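Local coordinates for protein beta-glucosidase (PDB 5M6G) that probably hydrolyses terminal, non-reducing beta-D-glucosyl residues and releases beta-D-glucose, as a member of glycosyl hydrolase family 3, at residues 477-482 with 489-494. Residues are numbered along the deposited sequence; the frame is centred on the assembly and turned at random.
Sequences EVTYDR and GSYRAA
Thr479 and Tyr491 meet hydroxyl to hydroxyl. Thr479 OG1 and Tyr491 OH lie 2.6 Å apart and form a short hydrogen bond in which either oxygen could be the donor. The two side chains cross at about a right angle. The tyrosine ring presents its edge, and OG1 sits in the plane of that ring, on the CE2 side of the phenol oxygen. Thr479 OG1 is 3.3 Å from Tyr491 CE2, so the threonine oxygen touches the ring rim as well as the hydroxyl. The methyl group takes part too, with Thr479 CG2 3.4 Å from Tyr491 OH. The phenol end is therefore met by both branches of the threonine. With chi1 at -52°, Thr479 OG1 is anti to its carbonyl carbon and CG2 anti to its backbone N, which lets both reach the phenol oxygen. The backbones stay well apart, with 9.2 Å between Thr479 CA and Tyr491 CA. The gap is bridged by the length of the tyrosine, which reaches across strand 431-434. On that strand Phe432 packs edge-to-face against the Tyr491 ring and also touches Thr479. Lys430 adds a cation-pi contact to the ring. A phenylalanine in place of Tyr491 would probably keep much of the ring packing but leave Thr479 OG1 without its hydroxyl mate. Residues 477-482 carry the edge strand 478-480, which pairs with strand 431-434 through backbone bonds such as Thr479 with Val433. Residues 489-494 lead into strand 493-499 on the other side of strand 431-434. The contact thus ties edge strand 478-480 to the loop that leads into strand 493-499, across strand 431-434, in the mixed beta-sheet of the family 3 C-terminal domain, far from the sorbitol pocket.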
loop_
_atom_site.group_PDB
_atom_site.type_symbol
_atom_site.label_atom_id
_atom_site.label_comp_id
_atom_site.label_asym_id
_atom_site.label_seq_id
_atom_site.Cartn_x
_atom_site.Cartn_y
_atom_site.Cartn_z
ATOM N N GLU A 477 -30.012 -22.565 -5.691
ATOM C CA GLU A 477 -29.946 -22.511 -4.238
ATOM C C GLU A 477 -28.484 -22.537 -3.809
ATOM O O GLU A 477 -27.689 -23.336 -4.321
ATOM C CB GLU A 477 -30.694 -23.695 -3.637
ATOM C CG GLU A 477 -30.546 -23.856 -2.143
ATOM C CD GLU A 477 -31.341 -25.041 -1.618
ATOM O OE1 GLU A 477 -31.956 -25.751 -2.440
ATOM O OE2 GLU A 477 -31.362 -25.257 -0.389
ATOM N N VAL A 478 -28.120 -21.658 -2.879
ATOM C CA VAL A 478 -26.741 -21.560 -2.402
ATOM C C VAL A 478 -26.794 -21.613 -0.886
ATOM O O VAL A 478 -27.300 -20.678 -0.246
ATOM C CB VAL A 478 -26.037 -20.278 -2.881
ATOM C CG1 VAL A 478 -24.600 -20.225 -2.341
ATOM C CG2 VAL A 478 -26.051 -20.197 -4.398
ATOM N N THR A 479 -26.291 -22.698 -0.315
ATOM C CA THR A 479 -26.255 -22.897 1.125
ATOM C C THR A 479 -24.893 -22.459 1.641
ATOM O O THR A 479 -23.863 -22.859 1.089
ATOM C CB THR A 479 -26.487 -24.368 1.486
ATOM O OG1 THR A 479 -27.677 -24.855 0.846
ATOM C CG2 THR A 479 -26.601 -24.541 2.991
ATOM N N TYR A 480 -24.882 -21.654 2.698
ATOM C CA TYR A 480 -23.635 -21.183 3.285
ATOM C C TYR A 480 -23.573 -21.572 4.751
ATOM O O TYR A 480 -24.525 -21.335 5.501
ATOM C CB TYR A 480 -23.477 -19.665 3.157
ATOM C CG TYR A 480 -22.379 -19.137 4.054
ATOM C CD1 TYR A 480 -21.042 -19.386 3.763
ATOM C CD2 TYR A 480 -22.679 -18.412 5.199
ATOM C CE1 TYR A 480 -20.028 -18.918 4.587
ATOM C CE2 TYR A 480 -21.678 -17.930 6.024
ATOM C CZ TYR A 480 -20.357 -18.186 5.716
ATOM O OH TYR A 480 -19.362 -17.720 6.541
ATOM N N ASP A 481 -22.454 -22.170 5.153
ATOM C CA ASP A 481 -22.140 -22.356 6.564
ATOM C C ASP A 481 -20.645 -22.176 6.757
ATOM O O ASP A 481 -19.849 -22.829 6.072
ATOM C CB ASP A 481 -22.560 -23.739 7.069
ATOM C CG ASP A 481 -22.382 -23.884 8.572
ATOM O OD1 ASP A 481 -21.271 -24.227 9.024
ATOM O OD2 ASP A 481 -23.359 -23.641 9.308
ATOM N N ARG A 482 -20.268 -21.318 7.707
ATOM C CA ARG A 482 -18.856 -20.982 7.869
ATOM C C ARG A 482 -17.991 -22.225 7.994
ATOM O O ARG A 482 -16.895 -22.286 7.426
ATOM C CB ARG A 482 -18.648 -20.089 9.089
ATOM C CG ARG A 482 -17.159 -19.833 9.375
ATOM C CD ARG A 482 -16.974 -18.737 10.399
ATOM N NE ARG A 482 -15.597 -18.667 10.881
ATOM C CZ ARG A 482 -15.178 -17.755 11.753
ATOM N NH1 ARG A 482 -16.037 -16.860 12.224
ATOM N NH2 ARG A 482 -13.916 -17.738 12.154
ATOM N N GLY A 489 -24.021 -34.980 0.089
ATOM C CA GLY A 489 -23.811 -35.419 -1.281
ATOM C C GLY A 489 -24.849 -34.940 -2.270
ATOM O O GLY A 489 -24.682 -35.184 -3.469
ATOM N N SER A 490 -25.893 -34.247 -1.812
ATOM C CA SER A 490 -26.887 -33.708 -2.731
ATOM C C SER A 490 -26.430 -32.431 -3.430
ATOM O O SER A 490 -27.117 -31.970 -4.349
ATOM C CB SER A 490 -28.203 -33.438 -1.993
ATOM O OG SER A 490 -28.118 -32.259 -1.208
ATOM N N TYR A 491 -25.305 -31.845 -3.020
ATOM C CA TYR A 491 -24.810 -30.609 -3.613
ATOM C C TYR A 491 -23.965 -30.908 -4.844
ATOM O O TYR A 491 -23.276 -31.930 -4.912
ATOM C CB TYR A 491 -23.997 -29.817 -2.581
ATOM C CG TYR A 491 -24.876 -29.192 -1.520
ATOM C CD1 TYR A 491 -25.286 -29.918 -0.402
ATOM C CD2 TYR A 491 -25.314 -27.881 -1.651
ATOM C CE1 TYR A 491 -26.103 -29.341 0.558
ATOM C CE2 TYR A 491 -26.124 -27.302 -0.707
ATOM C CZ TYR A 491 -26.519 -28.027 0.393
ATOM O OH TYR A 491 -27.336 -27.417 1.315
ATOM N N ARG A 492 -24.015 -30.010 -5.828
ATOM C CA ARG A 492 -23.255 -30.267 -7.042
ATOM C C ARG A 492 -21.800 -29.851 -6.917
ATOM O O ARG A 492 -20.951 -30.396 -7.631
ATOM C CB ARG A 492 -23.903 -29.584 -8.245
ATOM C CG ARG A 492 -23.745 -28.097 -8.296
ATOM C CD ARG A 492 -24.233 -27.577 -9.631
ATOM N NE ARG A 492 -24.844 -26.260 -9.516
ATOM C CZ ARG A 492 -24.248 -25.131 -9.868
ATOM N NH1 ARG A 492 -23.020 -25.170 -10.360
ATOM N NH2 ARG A 492 -24.885 -23.967 -9.742
ATOM N N ALA A 493 -21.490 -28.923 -6.014
ATOM C CA ALA A 493 -20.107 -28.535 -5.751
ATOM C C ALA A 493 -20.071 -27.806 -4.422
ATOM O O ALA A 493 -21.078 -27.255 -3.974
ATOM C CB ALA A 493 -19.532 -27.649 -6.859
ATOM N N ALA A 494 -18.898 -27.813 -3.793
ATOM C CA ALA A 494 -18.692 -27.092 -2.545
ATOM C C ALA A 494 -17.485 -26.179 -2.700
ATOM O O ALA A 494 -16.443 -26.609 -3.205
ATOM C CB ALA A 494 -18.488 -28.050 -1.363
#